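NusG domain II-containing protein (Ruminococcus gnavus, PDB 4ESN) is of unknown function but binds a zinc ion through cysteines and belongs to the NusG domain II family. Local coordinates at residues A[44-49]-A[58-63]; A[22-27]-A[85-90]; A[52-57]-A[70-75]. All blocks are in the same frame, centred on the assembly; numbering follows the deposited sequence. Where two conformers were deposited one is given.

Overall arrangement
Interactions 1 and 3 share strand 54-60: interaction 1 pairs it with 46-51 in the three-stranded sheet, interaction 3 joins its other half to the coil 70-75. All three contacts are partly buried. In interaction 2, of the four-stranded sheet, V22, V24, V87 and V89 lie in the core against I42, L48 and M57, whereas T23 and V88 face a second subunit. Interaction 1 has R47, E58 and W59 on its more exposed side and, beyond its strand end on the N46 and A60 side, a zinc-binding cysteine. Interaction 3 combines one backbone bridge and the buried A55–I73 contact with Q54, K56 and S74 nearer the surface. N85 of interaction 2 bonds N46 and D61 of interaction 1.

Interaction 1 (A[44-49]-A[58-63]); sequences DGNRLR and EWADCP. With ZN (zinc ion), chain C.
The guanidinium of R47 and the indole of W59 lie almost parallel, their planes 6° apart. W59 CB covers one face of the guanidinium, offset towards its rim, with R47 NH2 to W59 CB at 3.4 Å, while E58 OE2 sits at the guanidinium edge, in its plane. The indole has D44 O at its edge, 3.3 Å from W59 CH2, and the backbone N of D61 over one face near the rim.

E58 OE2 is gripped side-on by two nitrogens of R47: a fairly straight bond of 2.8 Å from NE, which meets OE2 from above the carboxylate plane, and a longer one from NH2 of 3.2 Å that uses the anti lone pair. The bend in the R47 chain (chi3 64°) turns its guanidinium towards both E58 and W59. On the other face of the hairpin N46 ND2 touches A60 CB. D44 and D61, two like charges, are bridged at their OD2 atoms by a water that donates to both, which probably eases their repulsion; D61 OD1 accepts from N85 ND2, the same group that bonds N46 OD1.

Between the strands, R47 N bonds W59 O at 2.8 Å, and D61 N bonds G45 O. R47 O takes E58 N at 2.8 Å and W59 N only weakly, so two consecutive residues face one: a classic beta bulge in an antiparallel hairpin. Just beyond the strand end, C62 SG binds zinc at 2.3 Å. C67, C82 and a water complete this three-cysteine zinc site, which the hairpin flanks through N46 and A60.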
ATOM      1  N   ASP A  44     -17.543  -3.997  -6.067  1.00 69.08           N
ATOM      2  CA  ASP A  44     -17.797  -3.935  -7.512  1.00 69.89           C
ATOM      3  C   ASP A  44     -16.602  -3.357  -8.314  1.00 67.26           C
ATOM      4  O   ASP A  44     -16.653  -3.357  -9.559  1.00 67.02           O
ATOM      5  CB  ASP A  44     -19.101  -3.120  -7.826  1.00 77.10           C
ATOM      6  CG  ASP A  44     -19.350  -1.812  -7.064  1.00102.98           C
ATOM      7  OD1 ASP A  44     -19.821  -1.878  -5.910  1.00109.60           O
ATOM      8  OD2 ASP A  44     -19.250  -0.724  -7.688  1.00109.14           O
ATOM      9  N   GLY A  45     -15.564  -2.869  -7.608  1.00 56.67           N
ATOM     10  CA  GLY A  45     -14.458  -2.156  -8.229  1.00 52.87           C
ATOM     11  C   GLY A  45     -13.095  -2.786  -8.368  1.00 51.91           C
ATOM     12  O   GLY A  45     -12.241  -2.208  -9.049  1.00 50.13           O
ATOM     13  N   ASN A  46     -12.838  -3.914  -7.689  1.00 44.70           N
ATOM     14  CA  ASN A  46     -11.511  -4.505  -7.748  1.00 42.83           C
ATOM     15  C   ASN A  46     -11.572  -6.013  -7.688  1.00 45.67           C
ATOM     16  O   ASN A  46     -12.423  -6.588  -6.980  1.00 44.48           O
ATOM     17  CB  ASN A  46     -10.622  -4.003  -6.584  1.00 38.61           C
ATOM     18  CG  ASN A  46     -10.351  -2.520  -6.589  1.00 50.34           C
ATOM     19  OD1 ASN A  46     -11.158  -1.731  -6.123  1.00 47.90           O
ATOM     20  ND2 ASN A  46      -9.239  -2.104  -7.174  1.00 43.72           N
ATOM     21  N   ARG A  47     -10.651  -6.656  -8.404  1.00 38.98           N
ATOM     22  CA  ARG A  47     -10.566  -8.103  -8.353  1.00 37.70           C
ATOM     23  C   ARG A  47      -9.119  -8.491  -8.184  1.00 40.43           C
ATOM     24  O   ARG A  47      -8.266  -8.130  -9.006  1.00 39.52           O
ATOM     25  CB  ARG A  47     -11.220  -8.754  -9.570  1.00 35.97           C
ATOM     26  CG  ARG A  47     -11.190 -10.287  -9.520  1.00 38.49           C
ATOM     27  CD  ARG A  47     -12.092 -10.929 -10.561  1.00 45.79           C
ATOM     28  NE  ARG A  47     -11.659 -10.638 -11.926  1.00 44.44           N
ATOM     29  CZ  ARG A  47     -12.273  -9.799 -12.751  1.00 55.03           C
ATOM     30  NH1 ARG A  47     -13.375  -9.156 -12.359  1.00 45.23           N
ATOM     31  NH2 ARG A  47     -11.808  -9.611 -13.980  1.00 44.29           N
ATOM     32  N   LEU A  48      -8.845  -9.208  -7.085  1.00 38.43           N
ATOM     33  CA  LEU A  48      -7.511  -9.692  -6.732  1.00 38.37           C
ATOM     34  C   LEU A  48      -7.353 -11.124  -7.137  1.00 44.55           C
ATOM     35  O   LEU A  48      -8.243 -11.929  -6.902  1.00 46.77           O
ATOM     36  CB  LEU A  48      -7.302  -9.555  -5.215  1.00 38.93           C
ATOM     37  CG  LEU A  48      -5.914  -9.921  -4.677  1.00 43.76           C
ATOM     38  CD1 LEU A  48      -4.893  -8.838  -5.035  1.00 42.68           C
ATOM     39  CD2 LEU A  48      -5.972 -10.144  -3.175  1.00 47.71           C
ATOM     40  N   ARG A  49      -6.209 -11.462  -7.731  1.00 40.30           N
ATOM     41  CA  ARG A  49      -5.936 -12.848  -8.093  1.00 38.99           C
ATOM     42  C   ARG A  49      -4.750 -13.374  -7.253  1.00 42.41           C
ATOM     43  O   ARG A  49      -3.677 -12.749  -7.200  1.00 40.72           O
ATOM     44  CB  ARG A  49      -5.657 -12.961  -9.599  1.00 38.40           C
ATOM     45  CG  ARG A  49      -5.259 -14.385 -10.124  1.00 48.73           C
ATOM     46  CD  ARG A  49      -6.248 -15.509  -9.802  1.00 63.40           C
ATOM     47  NE  ARG A  49      -5.672 -16.834 -10.081  1.00 71.17           N
ATOM     48  CZ  ARG A  49      -6.266 -18.002  -9.844  1.00 76.87           C
ATOM     49  NH1 ARG A  49      -7.495 -18.042  -9.351  1.00 68.42           N
ATOM     50  NH2 ARG A  49      -5.646 -19.136 -10.130  1.00 78.93           N
ATOM     51  N   GLU A  58      -5.937  -8.115 -10.637  1.00 38.72           N
ATOM     52  CA  GLU A  58      -6.254  -8.559 -11.995  1.00 40.24           C
ATOM     53  C   GLU A  58      -7.115  -7.532 -12.776  1.00 45.28           C
ATOM     54  O   GLU A  58      -6.994  -7.422 -14.002  1.00 47.72           O
ATOM     55  CB  GLU A  58      -7.001  -9.896 -11.901  1.00 41.21           C
ATOM     56  CG  GLU A  58      -7.359 -10.493 -13.249  1.00 54.86           C
ATOM     57  CD  GLU A  58      -8.180 -11.757 -13.130  1.00 67.12           C
ATOM     58  OE1 GLU A  58      -7.601 -12.801 -12.764  1.00 59.85           O
ATOM     59  OE2 GLU A  58      -9.416 -11.680 -13.311  1.00 65.53           O
ATOM     60  N   TRP A  59      -8.049  -6.870 -12.085  1.00 39.14           N
ATOM     61  CA  TRP A  59      -9.001  -5.948 -12.697  1.00 38.51           C
ATOM     62  C   TRP A  59      -9.424  -4.921 -11.681  1.00 43.71           C
ATOM     63  O   TRP A  59      -9.456  -5.210 -10.486  1.00 43.11           O
ATOM     64  CB  TRP A  59     -10.242  -6.733 -13.216  1.00 37.39           C
ATOM     65  CG  TRP A  59     -11.351  -5.873 -13.763  1.00 39.90           C
ATOM     66  CD1 TRP A  59     -11.448  -5.368 -15.030  1.00 44.40           C
ATOM     67  CD2 TRP A  59     -12.441  -5.310 -13.022  1.00 40.28           C
ATOM     68  NE1 TRP A  59     -12.562  -4.579 -15.138  1.00 45.83           N
ATOM     69  CE2 TRP A  59     -13.163  -4.480 -13.906  1.00 46.58           C
ATOM     70  CE3 TRP A  59     -12.856  -5.390 -11.674  1.00 41.09           C
ATOM     71  CZ2 TRP A  59     -14.331  -3.797 -13.515  1.00 47.13           C
ATOM     72  CZ3 TRP A  59     -14.003  -4.706 -11.283  1.00 43.55           C
ATOM     73  CH2 TRP A  59     -14.732  -3.932 -12.199  1.00 46.48           C
ATOM     74  N   ALA A  60      -9.771  -3.723 -12.163  1.00 43.67           N
ATOM     75  CA  ALA A  60     -10.307  -2.624 -11.373  1.00 42.69           C
ATOM     76  C   ALA A  60     -11.079  -1.692 -12.277  1.00 49.89           C
ATOM     77  O   ALA A  60     -10.722  -1.552 -13.457  1.00 51.33           O
ATOM     78  CB  ALA A  60      -9.196  -1.884 -10.654  1.00 41.88           C
ATOM     79  N   ASP A  61     -12.122  -1.033 -11.724  1.00 47.97           N
ATOM     80  CA  ASP A  61     -12.941  -0.055 -12.457  1.00 50.71           C
ATOM     81  C   ASP A  61     -12.418   1.392 -12.260  1.00 57.61           C
ATOM     82  O   ASP A  61     -13.070   2.340 -12.697  1.00 61.54           O
ATOM     83  CB  ASP A  61     -14.424  -0.162 -12.035  1.00 53.06           C
ATOM     84  CG  ASP A  61     -14.798   0.411 -10.671  1.00 64.57           C
ATOM     85  OD1 ASP A  61     -13.877   0.710  -9.864  1.00 64.00           O
ATOM     86  OD2 ASP A  61     -16.008   0.539 -10.395  1.00 74.94           O
ATOM     87  N   CYS A  62     -11.272   1.562 -11.588  1.00 53.04           N
ATOM     88  CA  CYS A  62     -10.661   2.876 -11.325  1.00 53.52           C
ATOM     89  C   CYS A  62     -10.170   3.520 -12.640  1.00 60.44           C
ATOM     90  O   CYS A  62      -9.758   2.787 -13.553  1.00 60.10           O
ATOM     91  CB  CYS A  62      -9.517   2.740 -10.326  1.00 51.17           C
ATOM     92  SG  CYS A  62      -8.145   1.725 -10.927  1.00 53.37           S
ATOM     93  N   PRO A  63     -10.165   4.874 -12.751  1.00 60.21           N
ATOM     94  CA  PRO A  63      -9.727   5.507 -14.014  1.00 62.16           C
ATOM     95  C   PRO A  63      -8.226   5.390 -14.316  1.00 66.78           C
ATOM     96  O   PRO A  63      -7.864   5.222 -15.487  1.00 69.34           O
ATOM     97  CB  PRO A  63     -10.102   6.984 -13.823  1.00 66.12           C
ATOM     98  CG  PRO A  63     -11.061   7.016 -12.679  1.00 70.13           C
ATOM     99  CD  PRO A  63     -10.638   5.891 -11.786  1.00 62.85           C
TER
HETATM  100 ZN    ZN C 201      -7.100   1.073  -8.943  1.00 49.75          ZN
HETATM  101  O   HOH W   1     -17.279   1.463  -8.156  1.00 78.54           O
HETATM  102  O   HOH W   2      -5.390   2.516  -8.804  1.00 49.53           O

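Interaction 2 (A[22-27]-A[85-90]); sequences VTVDGE and NQVVVS
With chi1 of T23 at 78°, its OG1 lies between the backbone N and the carbonyl carbon, against V88 CB at 3.4 Å. V88 stands alongside, pointing the same way, and its chi1 of 177° leaves CG2 beside the backbone N, 3.9 Å from T23 OG1. A water 2.8 Å from T23 OG1 accepts from G26 N and donates to Q86 O. Q86 O also receives D25 N at 3.0 Å, so two donors hold it where the strands part.

T23 and V88 form the hydrogen-bonded pair: T23 N to V88 O and V88 N to T23 O are both 2.9 Å and nearly straight. The non-hydrogen-bonded pairs put valines on the other face, where V22 CG2 meets V89 CG2 at 4.1 Å and V24 CG2 meets V87 CG2 at 4.2 Å. I42 and L48 of the three-stranded sheet pack against these valines, while the T23 and V88 face meets the second subunit, V88 on its V88.

Strand 19-24 turns into 27-33 through a type I' turn, V24 to E27. On the 79-82 side, Q86 and V87 both face C82: a G1 beta bulge starting an inner strand, 87-92, of an antiparallel sheet.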
ATOM      1  N   VAL A  22      -6.710  -7.777   2.993  1.00 44.20           N
ATOM      2  CA  VAL A  22      -7.447  -6.842   2.171  1.00 43.53           C
ATOM      3  C   VAL A  22      -8.215  -5.901   3.117  1.00 53.23           C
ATOM      4  O   VAL A  22      -8.947  -6.366   4.009  1.00 54.19           O
ATOM      5  CB  VAL A  22      -8.377  -7.539   1.133  1.00 44.97           C
ATOM      6  CG1 VAL A  22      -9.318  -6.535   0.468  1.00 44.98           C
ATOM      7  CG2 VAL A  22      -7.568  -8.272   0.057  1.00 42.90           C
ATOM      8  N   THR A  23      -8.009  -4.586   2.944  1.00 50.37           N
ATOM      9  CA  THR A  23      -8.765  -3.573   3.679  1.00 53.09           C
ATOM     10  C   THR A  23      -9.475  -2.715   2.643  1.00 55.67           C
ATOM     11  O   THR A  23      -8.911  -2.437   1.582  1.00 51.63           O
ATOM     12  CB  THR A  23      -7.930  -2.720   4.682  1.00 61.28           C
ATOM     13  OG1 THR A  23      -7.200  -1.737   3.976  1.00 71.35           O
ATOM     14  CG2 THR A  23      -6.980  -3.537   5.543  1.00 54.32           C
ATOM     15  N   VAL A  24     -10.738  -2.391   2.913  1.00 54.55           N
ATOM     16  CA  VAL A  24     -11.555  -1.496   2.092  1.00 55.39           C
ATOM     17  C   VAL A  24     -12.042  -0.418   3.035  1.00 63.99           C
ATOM     18  O   VAL A  24     -12.645  -0.736   4.066  1.00 65.70           O
ATOM     19  CB  VAL A  24     -12.717  -2.192   1.337  1.00 58.73           C
ATOM     20  CG1 VAL A  24     -13.384  -1.236   0.351  1.00 59.30           C
ATOM     21  CG2 VAL A  24     -12.244  -3.451   0.635  1.00 55.58           C
ATOM     22  N   ASP A  25     -11.712   0.848   2.727  1.00 63.94           N
ATOM     23  CA  ASP A  25     -12.048   2.030   3.533  1.00 68.52           C
ATOM     24  C   ASP A  25     -11.540   1.853   4.992  1.00 73.45           C
ATOM     25  O   ASP A  25     -12.228   2.227   5.943  1.00 77.32           O
ATOM     26  CB  ASP A  25     -13.574   2.331   3.491  1.00 74.81           C
ATOM     27  CG  ASP A  25     -14.220   2.276   2.102  1.00 95.02           C
ATOM     28  OD1 ASP A  25     -13.891   3.138   1.254  1.00 96.02           O
ATOM     29  OD2 ASP A  25     -15.099   1.405   1.887  1.00104.43           O
ATOM     30  N   GLY A  26     -10.355   1.256   5.141  1.00 67.05           N
ATOM     31  CA  GLY A  26      -9.727   1.028   6.436  1.00 68.86           C
ATOM     32  C   GLY A  26     -10.207  -0.173   7.234  1.00 74.60           C
ATOM     33  O   GLY A  26      -9.633  -0.473   8.289  1.00 76.90           O
ATOM     34  N   GLU A  27     -11.263  -0.865   6.758  1.00 68.57           N
ATOM     35  CA  GLU A  27     -11.804  -2.039   7.446  1.00 68.69           C
ATOM     36  C   GLU A  27     -11.231  -3.319   6.831  1.00 66.63           C
ATOM     37  O   GLU A  27     -11.278  -3.472   5.607  1.00 62.20           O
ATOM     38  CB  GLU A  27     -13.340  -2.056   7.365  1.00 72.52           C
ATOM     39  CG  GLU A  27     -14.026  -0.787   7.871  1.00 93.21           C
ATOM     40  CD  GLU A  27     -15.235  -0.307   7.084  1.00124.17           C
ATOM     41  OE1 GLU A  27     -15.252  -0.472   5.840  1.00128.76           O
ATOM     42  OE2 GLU A  27     -16.148   0.276   7.711  1.00121.35           O
ATOM     43  N   ASN A  85     -10.457   3.504  -5.087  1.00 48.71           N
ATOM     44  CA  ASN A  85     -11.462   2.673  -4.421  1.00 48.90           C
ATOM     45  C   ASN A  85     -11.135   2.377  -2.938  1.00 51.29           C
ATOM     46  O   ASN A  85     -11.869   1.628  -2.296  1.00 48.83           O
ATOM     47  CB  ASN A  85     -11.703   1.365  -5.194  1.00 50.10           C
ATOM     48  CG  ASN A  85     -12.284   1.573  -6.585  1.00 61.44           C
ATOM     49  OD1 ASN A  85     -12.881   2.599  -6.899  1.00 63.15           O
ATOM     50  ND2 ASN A  85     -12.076   0.626  -7.472  1.00 48.72           N
ATOM     51  N   GLN A  86     -10.087   3.014  -2.388  1.00 50.12           N
ATOM     52  CA  GLN A  86      -9.644   2.852  -0.996  1.00 51.82           C
ATOM     53  C   GLN A  86      -9.386   1.364  -0.631  1.00 54.96           C
ATOM     54  O   GLN A  86      -9.698   0.909   0.477  1.00 56.93           O
ATOM     55  CB  GLN A  86     -10.647   3.495  -0.021  1.00 56.29           C
ATOM     56  CG  GLN A  86     -10.759   5.000  -0.182  1.00 70.83           C
ATOM     57  CD  GLN A  86     -12.125   5.464   0.219  1.00106.61           C
ATOM     58  OE1 GLN A  86     -12.385   5.756   1.392  1.00104.82           O
ATOM     59  NE2 GLN A  86     -13.046   5.478  -0.740  1.00106.67           N
ATOM     60  N   VAL A  87      -8.805   0.624  -1.574  1.00 48.57           N
ATOM     61  CA  VAL A  87      -8.477  -0.771  -1.379  1.00 45.29           C
ATOM     62  C   VAL A  87      -6.987  -0.882  -1.103  1.00 50.09           C
ATOM     63  O   VAL A  87      -6.177  -0.372  -1.872  1.00 48.45           O
ATOM     64  CB  VAL A  87      -8.902  -1.678  -2.572  1.00 45.63           C
ATOM     65  CG1 VAL A  87      -8.352  -3.115  -2.395  1.00 42.87           C
ATOM     66  CG2 VAL A  87     -10.418  -1.693  -2.751  1.00 45.65           C
ATOM     67  N   VAL A  88      -6.635  -1.588  -0.026  1.00 47.45           N
ATOM     68  CA  VAL A  88      -5.255  -1.888   0.333  1.00 46.17           C
ATOM     69  C   VAL A  88      -5.096  -3.403   0.392  1.00 48.35           C
ATOM     70  O   VAL A  88      -5.861  -4.086   1.083  1.00 46.35           O
ATOM     71  CB  VAL A  88      -4.793  -1.225   1.655  1.00 51.50           C
ATOM     72  CG1 VAL A  88      -3.358  -1.640   2.005  1.00 50.72           C
ATOM     73  CG2 VAL A  88      -4.897   0.297   1.575  1.00 53.16           C
ATOM     74  N   VAL A  89      -4.087  -3.917  -0.328  1.00 43.71           N
ATOM     75  CA  VAL A  89      -3.743  -5.328  -0.294  1.00 42.21           C
ATOM     76  C   VAL A  89      -2.343  -5.388   0.276  1.00 45.93           C
ATOM     77  O   VAL A  89      -1.444  -4.725  -0.233  1.00 46.40           O
ATOM     78  CB  VAL A  89      -3.882  -6.054  -1.669  1.00 43.76           C
ATOM     79  CG1 VAL A  89      -3.619  -7.568  -1.507  1.00 41.94           C
ATOM     80  CG2 VAL A  89      -5.271  -5.799  -2.277  1.00 42.84           C
ATOM     81  N   SER A  90      -2.155  -6.172   1.333  1.00 41.70           N
ATOM     82  CA  SER A  90      -0.856  -6.251   1.979  1.00 43.47           C
ATOM     83  C   SER A  90      -0.523  -7.678   2.337  1.00 49.88           C
ATOM     84  O   SER A  90      -1.413  -8.412   2.755  1.00 51.92           O
ATOM     85  CB  SER A  90      -0.877  -5.384   3.236  1.00 47.75           C
ATOM     86  OG  SER A  90       0.381  -5.389   3.878  1.00 64.56           O
TER
HETATM   87  O   HOH W   3      -8.557   0.564   2.997  1.00 59.23           O

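Interaction 3 (A[52-57]-A[70-75]); sequences NGQAKM and QKAISR
Q54 lies across A72, the carboxamide carbon CD 3.9 Å from A72 CB and the extended chain running over the methyl group. Its CG also passes S74 CB at 4.0 Å. S74 is directed towards 52-57, its CB 3.3 Å from G53 O, and a water between Q54 NE2 and S74 OG is modelled so close to both that the bridge is doubtful in detail. Cutting Q54 back to an alanine would remove CG and the carboxamide, and is likely to open a gap beside S74 CB and uncover part of the A72 methyl.

On the other side of A72, K56 reaches along the coil. A bend at chi2 (92°) carries CD to within 3.6 Å of A72 N, and in one of the lysine's two conformers NZ bonds Q70 O at 2.9 Å, approaching from above the carbonyl plane, so the bond may be held part of the time. Q70 O has a second donor, a water that in turn accepts from M57 N.

A55 and I73 meet over the buried face: A55 CB touches I73 CG1 at 3.9 Å. Their backbones form two bonds, A55 N to I73 O and I73 N to A55 O, both 2.9 Å. I73 also packs on V91 of the four-stranded sheet, and A55 on L48.

The coil following helix 66-69 is thus laid along strand 54-60, an outermost strand of the three-stranded sheet, by a single antiparallel bridge, the hydrogen-bonded pair A55 and I73.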
ATOM      1  N   ASN A  52       0.008 -18.932  -7.853  1.00 43.75           N
ATOM      2  CA  ASN A  52       1.407 -19.342  -7.699  1.00 44.10           C
ATOM      3  C   ASN A  52       2.113 -18.625  -6.518  1.00 45.70           C
ATOM      4  O   ASN A  52       3.254 -18.188  -6.663  1.00 43.83           O
ATOM      5  CB  ASN A  52       2.167 -19.123  -9.006  1.00 44.80           C
ATOM      6  CG  ASN A  52       1.610 -19.895 -10.178  1.00 61.78           C
ATOM      7  OD1 ASN A  52       0.989 -20.957 -10.039  1.00 51.14           O
ATOM      8  ND2 ASN A  52       1.865 -19.388 -11.366  1.00 58.05           N
ATOM      9  N   GLY A  53       1.420 -18.513  -5.377  1.00 42.18           N
ATOM     10  CA  GLY A  53       1.962 -17.907  -4.161  1.00 42.74           C
ATOM     11  C   GLY A  53       2.096 -16.393  -4.205  1.00 46.44           C
ATOM     12  O   GLY A  53       2.783 -15.813  -3.366  1.00 46.46           O
ATOM     13  N   GLN A  54       1.438 -15.742  -5.176  1.00 41.54           N
ATOM     14  CA  GLN A  54       1.510 -14.288  -5.357  1.00 40.91           C
ATOM     15  C   GLN A  54       0.142 -13.668  -5.463  1.00 43.91           C
ATOM     16  O   GLN A  54      -0.745 -14.293  -6.036  1.00 42.95           O
ATOM     17  CB  GLN A  54       2.249 -13.983  -6.674  1.00 43.39           C
ATOM     18  CG  GLN A  54       3.744 -14.191  -6.660  1.00 51.82           C
ATOM     19  CD  GLN A  54       4.314 -13.981  -8.034  1.00 59.23           C
ATOM     20  OE1 GLN A  54       3.705 -14.320  -9.066  1.00 52.09           O
ATOM     21  NE2 GLN A  54       5.508 -13.448  -8.076  1.00 48.43           N
ATOM     22  N   ALA A  55       0.002 -12.401  -5.013  1.00 39.91           N
ATOM     23  CA  ALA A  55      -1.214 -11.622  -5.127  1.00 39.73           C
ATOM     24  C   ALA A  55      -1.013 -10.522  -6.169  1.00 43.42           C
ATOM     25  O   ALA A  55       0.021  -9.852  -6.177  1.00 44.00           O
ATOM     26  CB  ALA A  55      -1.612 -11.026  -3.773  1.00 40.04           C
ATOM     27  N   LYS A  56      -1.988 -10.355  -7.056  1.00 38.76           N
ATOM     28  CA  LYS A  56      -1.946  -9.356  -8.129  0.50 38.43           C
ATOM     29  C   LYS A  56      -3.339  -8.781  -8.346  1.00 40.73           C
ATOM     30  O   LYS A  56      -4.309  -9.535  -8.307  1.00 41.73           O
ATOM     31  CB  LYS A  56      -1.435 -10.036  -9.430  0.50 41.97           C
ATOM     32  CG  LYS A  56      -1.298  -9.144 -10.666  0.50 51.68           C
ATOM     33  CD  LYS A  56       0.088  -8.535 -10.801  0.50 62.37           C
ATOM     34  CE  LYS A  56       0.260  -7.816 -12.118  0.50 76.08           C
ATOM     35  NZ  LYS A  56       1.630  -7.254 -12.273  0.50 86.61           N
HETATM   36  N   MSE A  57      -3.445  -7.486  -8.597  1.00 37.29           N
HETATM   37  CA  MSE A  57      -4.737  -6.868  -8.921  1.00 37.13           C
HETATM   38  C   MSE A  57      -4.997  -7.202 -10.380  1.00 42.95           C
HETATM   39  O   MSE A  57      -4.275  -6.713 -11.251  1.00 44.35           O
HETATM   40  CB  MSE A  57      -4.752  -5.348  -8.676  1.00 38.61           C
HETATM   41  CG  MSE A  57      -6.190  -4.797  -8.662  1.00 43.99           C
HETATM   42 SE   MSE A  57      -7.159  -5.368  -7.046  0.75 48.10          SE
HETATM   43  CE  MSE A  57      -6.285  -4.123  -5.748  1.00 44.06           C
ATOM     44  N   GLN A  70       0.588  -2.625 -10.890  1.00 46.77           N
ATOM     45  CA  GLN A  70       1.561  -2.957  -9.834  1.00 45.04           C
ATOM     46  C   GLN A  70       1.976  -4.392  -9.931  1.00 50.21           C
ATOM     47  O   GLN A  70       1.144  -5.259 -10.213  1.00 47.42           O
ATOM     48  CB  GLN A  70       1.017  -2.690  -8.412  1.00 43.51           C
ATOM     49  CG  GLN A  70       0.635  -1.236  -8.119  1.00 47.51           C
ATOM     50  CD  GLN A  70       1.647  -0.271  -8.672  1.00 71.01           C
ATOM     51  OE1 GLN A  70       1.403   0.428  -9.673  1.00 70.73           O
ATOM     52  NE2 GLN A  70       2.848  -0.302  -8.110  1.00 63.36           N
ATOM     53  N   LYS A  71       3.261  -4.646  -9.675  1.00 49.76           N
ATOM     54  CA  LYS A  71       3.864  -5.978  -9.671  1.00 49.97           C
ATOM     55  C   LYS A  71       3.201  -6.859  -8.619  1.00 50.46           C
ATOM     56  O   LYS A  71       2.793  -6.350  -7.562  1.00 49.63           O
ATOM     57  CB  LYS A  71       5.369  -5.863  -9.357  1.00 55.10           C
ATOM     58  CG  LYS A  71       6.184  -5.414 -10.529  1.00 81.41           C
ATOM     59  CD  LYS A  71       7.614  -5.221 -10.114  1.00 96.48           C
ATOM     60  CE  LYS A  71       8.479  -4.806 -11.276  1.00107.39           C
ATOM     61  NZ  LYS A  71       8.979  -5.969 -12.058  1.00118.45           N
ATOM     62  N   ALA A  72       3.130  -8.182  -8.880  1.00 43.99           N
ATOM     63  CA  ALA A  72       2.591  -9.162  -7.941  1.00 41.50           C
ATOM     64  C   ALA A  72       3.434  -9.146  -6.652  1.00 44.08           C
ATOM     65  O   ALA A  72       4.626  -8.840  -6.693  1.00 43.89           O
ATOM     66  CB  ALA A  72       2.584 -10.553  -8.572  1.00 42.25           C
ATOM     67  N   ILE A  73       2.793  -9.412  -5.513  1.00 40.18           N
ATOM     68  CA  ILE A  73       3.427  -9.366  -4.196  1.00 40.72           C
ATOM     69  C   ILE A  73       3.333 -10.741  -3.521  1.00 45.92           C
ATOM     70  O   ILE A  73       2.331 -11.437  -3.669  1.00 44.44           O
ATOM     71  CB  ILE A  73       2.812  -8.220  -3.327  1.00 42.40           C
ATOM     72  CG1 ILE A  73       1.269  -8.409  -3.101  1.00 41.15           C
ATOM     73  CG2 ILE A  73       3.126  -6.858  -3.970  1.00 41.01           C
ATOM     74  CD1 ILE A  73       0.583  -7.456  -2.057  1.00 35.80           C
ATOM     75  N   SER A  74       4.378 -11.113  -2.767  1.00 45.66           N
ATOM     76  CA  SER A  74       4.463 -12.395  -2.064  1.00 45.32           C
ATOM     77  C   SER A  74       5.270 -12.288  -0.768  1.00 51.14           C
ATOM     78  O   SER A  74       5.310 -13.248  -0.004  1.00 51.70           O
ATOM     79  CB  SER A  74       5.086 -13.458  -2.977  1.00 49.80           C
ATOM     80  OG  SER A  74       6.275 -13.009  -3.615  1.00 53.01           O
ATOM     81  N   ARG A  75       5.919 -11.143  -0.522  1.00 50.48           N
ATOM     82  CA  ARG A  75       6.768 -10.974   0.672  1.00 53.68           C
ATOM     83  C   ARG A  75       6.077 -10.107   1.735  1.00 56.92           C
ATOM     84  O   ARG A  75       5.397  -9.131   1.392  1.00 53.57           O
ATOM     85  CB  ARG A  75       8.103 -10.352   0.282  1.00 56.76           C
ATOM     86  CG  ARG A  75       9.255 -11.299   0.331  1.00 79.14           C
ATOM     87  CD  ARG A  75      10.219 -11.030  -0.810  1.00 96.58           C
ATOM     88  NE  ARG A  75       9.841 -11.801  -1.996  1.00102.18           N
ATOM     89  CZ  ARG A  75       9.734 -11.301  -3.220  1.00110.56           C
ATOM     90  NH1 ARG A  75      10.003 -10.018  -3.446  1.00106.65           N
ATOM     91  NH2 ARG A  75       9.355 -12.074  -4.227  1.00 79.08           N
TER
HETATM   92  O   HOH W   4       6.634 -12.458  -6.054  1.00 63.04           O
HETATM   93  O   HOH W   5      -1.309  -5.604  -9.251  1.00 39.00           O